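Local coordinates for protein thiosulfate sulfurtransferase (Pseudomonas aeruginosa, PDB 1YT8) that probably transfers sulfur from thiosulfate to cyanide, as a sulfurtransferase built from repeated rhodanese-like domains, at residues 264-275 and 348-359. Numbering follows the deposited sequence.
Sequences VERLDLAGLAQW and QVAVLDGLSEAD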
ATOM      1  N   VAL A 264     -15.241 -15.291  -9.040  1.00 16.92           N
ATOM      2  CA  VAL A 264     -15.060 -13.944  -9.560  1.00 15.85           C
ATOM      3  C   VAL A 264     -16.207 -13.628 -10.519  1.00 17.41           C
ATOM      4  O   VAL A 264     -16.551 -14.442 -11.375  1.00 16.82           O
ATOM      5  CB  VAL A 264     -13.716 -13.821 -10.309  1.00 15.95           C
ATOM      6  CG1 VAL A 264     -13.608 -12.455 -10.980  1.00 14.84           C
ATOM      7  CG2 VAL A 264     -12.562 -14.028  -9.330  1.00 16.24           C
ATOM      8  N   GLU A 265     -16.807 -12.453 -10.364  1.00 17.59           N
ATOM      9  CA  GLU A 265     -17.912 -12.051 -11.224  1.00 18.45           C
ATOM     10  C   GLU A 265     -17.395 -11.451 -12.528  1.00 18.22           C
ATOM     11  O   GLU A 265     -16.227 -11.071 -12.626  1.00 18.10           O
ATOM     12  CB  GLU A 265     -18.802 -11.034 -10.498  1.00 20.08           C
ATOM     13  CG  GLU A 265     -19.534 -11.608  -9.295  1.00 24.19           C
ATOM     14  CD  GLU A 265     -20.416 -10.582  -8.600  1.00 27.56           C
ATOM     15  OE1 GLU A 265     -21.219  -9.923  -9.294  1.00 27.05           O
ATOM     16  OE2 GLU A 265     -20.312 -10.444  -7.364  1.00 27.35           O
ATOM     17  N   ARG A 266     -18.265 -11.384 -13.533  1.00 18.68           N
ATOM     18  CA  ARG A 266     -17.898 -10.817 -14.829  1.00 19.37           C
ATOM     19  C   ARG A 266     -18.740  -9.565 -15.076  1.00 20.05           C
ATOM     20  O   ARG A 266     -19.874  -9.471 -14.608  1.00 20.80           O
ATOM     21  CB  ARG A 266     -18.168 -11.818 -15.963  1.00 20.67           C
ATOM     22  CG  ARG A 266     -17.795 -13.273 -15.673  1.00 21.44           C
ATOM     23  CD  ARG A 266     -16.342 -13.436 -15.236  1.00 21.44           C
ATOM     24  NE  ARG A 266     -15.381 -12.884 -16.188  1.00 19.56           N
ATOM     25  CZ  ARG A 266     -14.063 -12.908 -16.007  1.00 20.60           C
ATOM     26  NH1 ARG A 266     -13.558 -13.456 -14.912  1.00 21.10           N
ATOM     27  NH2 ARG A 266     -13.249 -12.386 -16.912  1.00 20.82           N
ATOM     28  N   LEU A 267     -18.184  -8.611 -15.818  1.00 20.86           N
ATOM     29  CA  LEU A 267     -18.888  -7.375 -16.149  1.00 22.39           C
ATOM     30  C   LEU A 267     -18.394  -6.812 -17.467  1.00 23.17           C
ATOM     31  O   LEU A 267     -17.256  -7.056 -17.864  1.00 22.34           O
ATOM     32  CB  LEU A 267     -18.643  -6.292 -15.093  1.00 22.37           C
ATOM     33  CG  LEU A 267     -19.220  -6.360 -13.684  1.00 22.65           C
ATOM     34  CD1 LEU A 267     -18.773  -5.115 -12.934  1.00 23.13           C
ATOM     35  CD2 LEU A 267     -20.740  -6.436 -13.726  1.00 23.04           C
ATOM     36  N   ASP A 268     -19.259  -6.061 -18.145  1.00 24.16           N
ATOM     37  CA  ASP A 268     -18.874  -5.387 -19.378  1.00 25.32           C
ATOM     38  C   ASP A 268     -19.006  -3.910 -19.035  1.00 25.07           C
ATOM     39  O   ASP A 268     -19.494  -3.573 -17.955  1.00 24.47           O
ATOM     40  CB  ASP A 268     -19.780  -5.763 -20.566  1.00 26.76           C
ATOM     41  CG  ASP A 268     -21.260  -5.676 -20.245  1.00 28.67           C
ATOM     42  OD1 ASP A 268     -21.655  -4.882 -19.368  1.00 29.12           O
ATOM     43  OD2 ASP A 268     -22.037  -6.405 -20.899  1.00 31.19           O
ATOM     44  N   LEU A 269     -18.566  -3.031 -19.927  1.00 23.50           N
ATOM     45  CA  LEU A 269     -18.644  -1.598 -19.663  1.00 24.14           C
ATOM     46  C   LEU A 269     -20.016  -1.155 -19.157  1.00 24.91           C
ATOM     47  O   LEU A 269     -20.109  -0.342 -18.235  1.00 25.31           O
ATOM     48  CB  LEU A 269     -18.261  -0.810 -20.921  1.00 25.77           C
ATOM     49  CG  LEU A 269     -16.780  -0.896 -21.303  1.00 28.49           C
ATOM     50  CD1 LEU A 269     -16.539  -0.206 -22.640  1.00 30.12           C
ATOM     51  CD2 LEU A 269     -15.938  -0.252 -20.210  1.00 29.27           C
ATOM     52  N   ALA A 270     -21.081  -1.687 -19.750  1.00 25.21           N
ATOM     53  CA  ALA A 270     -22.430  -1.325 -19.325  1.00 27.01           C
ATOM     54  C   ALA A 270     -22.662  -1.788 -17.887  1.00 26.72           C
ATOM     55  O   ALA A 270     -23.285  -1.087 -17.090  1.00 27.47           O
ATOM     56  CB  ALA A 270     -23.463  -1.957 -20.254  1.00 26.76           C
ATOM     57  N   GLY A 271     -22.154  -2.973 -17.564  1.00 26.34           N
ATOM     58  CA  GLY A 271     -22.308  -3.501 -16.220  1.00 26.25           C
ATOM     59  C   GLY A 271     -21.563  -2.646 -15.214  1.00 24.61           C
ATOM     60  O   GLY A 271     -22.023  -2.445 -14.092  1.00 24.25           O
ATOM     61  N   LEU A 272     -20.399  -2.148 -15.618  1.00 25.30           N
ATOM     62  CA  LEU A 272     -19.590  -1.295 -14.759  1.00 24.22           C
ATOM     63  C   LEU A 272     -20.350  -0.007 -14.461  1.00 24.26           C
ATOM     64  O   LEU A 272     -20.483   0.393 -13.304  1.00 23.01           O
ATOM     65  CB  LEU A 272     -18.263  -0.955 -15.443  1.00 23.66           C
ATOM     66  CG  LEU A 272     -17.397   0.108 -14.755  1.00 24.05           C
ATOM     67  CD1 LEU A 272     -17.064  -0.340 -13.337  1.00 21.48           C
ATOM     68  CD2 LEU A 272     -16.128   0.346 -15.562  1.00 21.43           C
ATOM     69  N   ALA A 273     -20.849   0.633 -15.515  1.00 23.66           N
ATOM     70  CA  ALA A 273     -21.597   1.878 -15.377  1.00 24.12           C
ATOM     71  C   ALA A 273     -22.749   1.711 -14.391  1.00 24.42           C
ATOM     72  O   ALA A 273     -23.010   2.594 -13.574  1.00 24.52           O
ATOM     73  CB  ALA A 273     -22.128   2.324 -16.740  1.00 24.30           C
ATOM     74  N   GLN A 274     -23.431   0.574 -14.470  1.00 24.57           N
ATOM     75  CA  GLN A 274     -24.546   0.289 -13.579  1.00 26.34           C
ATOM     76  C   GLN A 274     -24.089   0.269 -12.122  1.00 26.43           C
ATOM     77  O   GLN A 274     -24.719   0.878 -11.256  1.00 23.77           O
ATOM     78  CB  GLN A 274     -25.181  -1.055 -13.940  1.00 29.13           C
ATOM     79  CG  GLN A 274     -26.280  -1.505 -12.986  1.00 32.54           C
ATOM     80  CD  GLN A 274     -27.340  -0.438 -12.771  1.00 35.62           C
ATOM     81  OE1 GLN A 274     -27.854   0.145 -13.728  1.00 36.57           O
ATOM     82  NE2 GLN A 274     -27.676  -0.182 -11.510  1.00 36.53           N
ATOM     83  N   TRP A 275     -22.993  -0.435 -11.855  1.00 25.66           N
ATOM     84  CA  TRP A 275     -22.466  -0.516 -10.498  1.00 27.24           C
ATOM     85  C   TRP A 275     -22.133   0.869  -9.956  1.00 26.05           C
ATOM     86  O   TRP A 275     -22.450   1.188  -8.811  1.00 25.12           O
ATOM     87  CB  TRP A 275     -21.218  -1.405 -10.463  1.00 29.47           C
ATOM     88  CG  TRP A 275     -21.521  -2.862 -10.265  1.00 32.40           C
ATOM     89  CD1 TRP A 275     -22.738  -3.470 -10.385  1.00 34.59           C
ATOM     90  CD2 TRP A 275     -20.588  -3.895  -9.925  1.00 34.87           C
ATOM     91  NE1 TRP A 275     -22.623  -4.817 -10.138  1.00 36.05           N
ATOM     92  CE2 TRP A 275     -21.314  -5.106  -9.854  1.00 35.82           C
ATOM     93  CE3 TRP A 275     -19.210  -3.916  -9.673  1.00 35.31           C
ATOM     94  CZ2 TRP A 275     -20.706  -6.329  -9.542  1.00 36.56           C
ATOM     95  CZ3 TRP A 275     -18.603  -5.134  -9.363  1.00 36.77           C
ATOM     96  CH2 TRP A 275     -19.356  -6.322  -9.300  1.00 37.82           C
ATOM     97  N   GLN A 348     -15.874  -8.892  -2.906  1.00 12.20           N
ATOM     98  CA  GLN A 348     -16.797  -9.062  -4.015  1.00 14.35           C
ATOM     99  C   GLN A 348     -15.973  -8.420  -5.121  1.00 14.97           C
ATOM    100  O   GLN A 348     -15.658  -7.226  -5.068  1.00 16.53           O
ATOM    101  CB  GLN A 348     -18.096  -8.284  -3.801  1.00 15.73           C
ATOM    102  CG  GLN A 348     -18.918  -8.144  -5.081  1.00 18.66           C
ATOM    103  CD  GLN A 348     -20.332  -7.660  -4.828  1.00 18.79           C
ATOM    104  OE1 GLN A 348     -20.582  -6.880  -3.907  1.00 18.71           O
ATOM    105  NE2 GLN A 348     -21.265  -8.112  -5.658  1.00 21.67           N
ATOM    106  N   VAL A 349     -15.605  -9.214  -6.114  1.00 14.08           N
ATOM    107  CA  VAL A 349     -14.768  -8.706  -7.184  1.00 14.81           C
ATOM    108  C   VAL A 349     -15.201  -9.199  -8.556  1.00 14.81           C
ATOM    109  O   VAL A 349     -15.666 -10.332  -8.717  1.00 14.91           O
ATOM    110  CB  VAL A 349     -13.292  -9.109  -6.932  1.00 14.52           C
ATOM    111  CG1 VAL A 349     -13.182 -10.620  -6.819  1.00 15.11           C
ATOM    112  CG2 VAL A 349     -12.396  -8.580  -8.050  1.00 14.54           C
ATOM    113  N   ALA A 350     -15.040  -8.330  -9.544  1.00 14.52           N
ATOM    114  CA  ALA A 350     -15.396  -8.649 -10.915  1.00 15.39           C
ATOM    115  C   ALA A 350     -14.248  -8.268 -11.841  1.00 15.14           C
ATOM    116  O   ALA A 350     -13.440  -7.399 -11.514  1.00 15.89           O
ATOM    117  CB  ALA A 350     -16.651  -7.884 -11.313  1.00 16.80           C
ATOM    118  N   VAL A 351     -14.171  -8.939 -12.985  1.00 15.94           N
ATOM    119  CA  VAL A 351     -13.163  -8.638 -13.992  1.00 16.03           C
ATOM    120  C   VAL A 351     -13.940  -8.024 -15.158  1.00 17.49           C
ATOM    121  O   VAL A 351     -14.993  -8.537 -15.546  1.00 19.98           O
ATOM    122  CB  VAL A 351     -12.429  -9.910 -14.464  1.00 17.81           C
ATOM    123  CG1 VAL A 351     -11.566  -9.597 -15.676  1.00 16.11           C
ATOM    124  CG2 VAL A 351     -11.559 -10.451 -13.329  1.00 16.56           C
ATOM    125  N   LEU A 352     -13.431  -6.924 -15.701  1.00 16.97           N
ATOM    126  CA  LEU A 352     -14.094  -6.231 -16.802  1.00 19.85           C
ATOM    127  C   LEU A 352     -13.776  -6.866 -18.157  1.00 19.76           C
ATOM    128  O   LEU A 352     -12.630  -6.833 -18.614  1.00 18.76           O
ATOM    129  CB  LEU A 352     -13.680  -4.755 -16.793  1.00 19.09           C
ATOM    130  CG  LEU A 352     -14.507  -3.758 -17.606  1.00 21.32           C
ATOM    131  CD1 LEU A 352     -15.985  -3.916 -17.276  1.00 21.66           C
ATOM    132  CD2 LEU A 352     -14.034  -2.343 -17.295  1.00 21.21           C
ATOM    133  N   ASP A 353     -14.797  -7.443 -18.790  1.00 20.43           N
ATOM    134  CA  ASP A 353     -14.638  -8.097 -20.091  1.00 22.31           C
ATOM    135  C   ASP A 353     -15.074  -7.220 -21.265  1.00 22.52           C
ATOM    136  O   ASP A 353     -15.777  -6.223 -21.089  1.00 22.41           O
ATOM    137  CB  ASP A 353     -15.456  -9.394 -20.154  1.00 23.53           C
ATOM    138  CG  ASP A 353     -15.048 -10.405 -19.107  1.00 23.84           C
ATOM    139  OD1 ASP A 353     -13.834 -10.542 -18.852  1.00 26.55           O
ATOM    140  OD2 ASP A 353     -15.943 -11.082 -18.554  1.00 23.88           O
ATOM    141  N   GLY A 354     -14.651  -7.609 -22.464  1.00 25.64           N
ATOM    142  CA  GLY A 354     -15.029  -6.886 -23.667  1.00 27.28           C
ATOM    143  C   GLY A 354     -14.332  -5.571 -23.955  1.00 28.26           C
ATOM    144  O   GLY A 354     -14.786  -4.810 -24.808  1.00 28.23           O
ATOM    145  N   LEU A 355     -13.234  -5.294 -23.260  1.00 28.65           N
ATOM    146  CA  LEU A 355     -12.507  -4.050 -23.481  1.00 29.71           C
ATOM    147  C   LEU A 355     -11.683  -4.108 -24.764  1.00 31.47           C
ATOM    148  O   LEU A 355     -11.151  -5.158 -25.126  1.00 31.61           O
ATOM    149  CB  LEU A 355     -11.577  -3.755 -22.301  1.00 27.85           C
ATOM    150  CG  LEU A 355     -12.219  -3.543 -20.927  1.00 27.39           C
ATOM    151  CD1 LEU A 355     -11.122  -3.303 -19.895  1.00 27.57           C
ATOM    152  CD2 LEU A 355     -13.176  -2.360 -20.973  1.00 27.39           C
ATOM    153  N   SER A 356     -11.587  -2.975 -25.448  1.00 32.23           N
ATOM    154  CA  SER A 356     -10.810  -2.884 -26.677  1.00 34.44           C
ATOM    155  C   SER A 356      -9.751  -1.810 -26.472  1.00 34.77           C
ATOM    156  O   SER A 356      -9.803  -1.059 -25.498  1.00 33.29           O
ATOM    157  CB  SER A 356     -11.712  -2.519 -27.862  1.00 35.06           C
ATOM    158  OG  SER A 356     -12.263  -1.223 -27.708  1.00 38.46           O
ATOM    159  N   GLU A 357      -8.790  -1.737 -27.386  1.00 35.78           N
ATOM    160  CA  GLU A 357      -7.713  -0.760 -27.284  1.00 36.50           C
ATOM    161  C   GLU A 357      -8.222   0.673 -27.143  1.00 35.82           C
ATOM    162  O   GLU A 357      -7.580   1.509 -26.503  1.00 35.41           O
ATOM    163  CB  GLU A 357      -6.802  -0.873 -28.509  1.00 39.95           C
ATOM    164  CG  GLU A 357      -6.342  -2.298 -28.797  1.00 44.71           C
ATOM    165  CD  GLU A 357      -5.411  -2.387 -29.994  1.00 48.11           C
ATOM    166  OE1 GLU A 357      -5.726  -1.782 -31.041  1.00 50.06           O
ATOM    167  OE2 GLU A 357      -4.366  -3.069 -29.893  1.00 50.84           O
ATOM    168  N   ALA A 358      -9.381   0.951 -27.732  1.00 34.77           N
ATOM    169  CA  ALA A 358      -9.966   2.287 -27.682  1.00 34.18           C
ATOM    170  C   ALA A 358     -10.419   2.709 -26.285  1.00 33.46           C
ATOM    171  O   ALA A 358     -10.478   3.901 -25.985  1.00 33.46           O
ATOM    172  CB  ALA A 358     -11.139   2.374 -28.652  1.00 35.15           C
ATOM    173  N   ASP A 359     -10.735   1.738 -25.433  1.00 31.94           N
ATOM    174  CA  ASP A 359     -11.193   2.034 -24.077  1.00 31.97           C
ATOM    175  C   ASP A 359     -10.090   2.560 -23.155  1.00 31.42           C
ATOM    176  O   ASP A 359     -10.371   3.193 -22.138  1.00 31.05           O
ATOM    177  CB  ASP A 359     -11.838   0.789 -23.458  1.00 31.19           C
ATOM    178  CG  ASP A 359     -13.065   0.329 -24.223  1.00 31.30           C
ATOM    179  OD1 ASP A 359     -13.974   1.157 -24.440  1.00 33.07           O
ATOM    180  OD2 ASP A 359     -13.125  -0.857 -24.604  1.00 29.35           O
TER
HETATM  181  O   HOH W   1     -17.016  -4.005 -22.099  1.00 23.29           O
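Bends at chi2 (-55°) and chi3 (-56°) fold the Arg266 chain back beside Val351, bringing its guanidinium side-on to Asp353, whose CG lies anti to its own carbonyl carbon. Arg266 NE donates to Asp353 OD2 (3.0 Å) and Arg266 NH2 to Asp353 OD1, each on a syn lone pair. The two flat groups are 18° apart; Val351 CB lies over one guanidinium face, offset toward its rim. Asn336 takes the remaining nitrogen, NH1. This salt bridge spans the sheet face carrying Arg266 and Val351, reaching Asp353 just beyond strand 348-352, which pairs in parallel with 265-267, the outer edge of a rhodanese-like sheet. Glu265 N bonds to Val349 O (2.9 Å), Glu265 O receives Val351 N, and Leu267 O receives Asp353 N at 2.7 Å, nearly along the C=O axis. Near the start of strand 348-352, Gln348 NE2 reaches Glu265 OE2 (3.0 Å), while Gln348 OE1 accepts from Arg281. On the opposite face, Ala350 CB lies 3.8 Å from Leu267 CG and also touches Trp275 CH2. Leu352 CD2 packs against Leu272 CD2 (3.8 Å) and Leu269, seating helix 269-277 on the sheet. Asp268 caps that helix through OD1 to Gly271 N, and a water links Leu269 N to Asp353 O. The two-point grip restrains rotation of both charged groups; Arg266 probably favours the ionised carboxylate, which in turn probably offsets the closeness of Arg266 and Arg256.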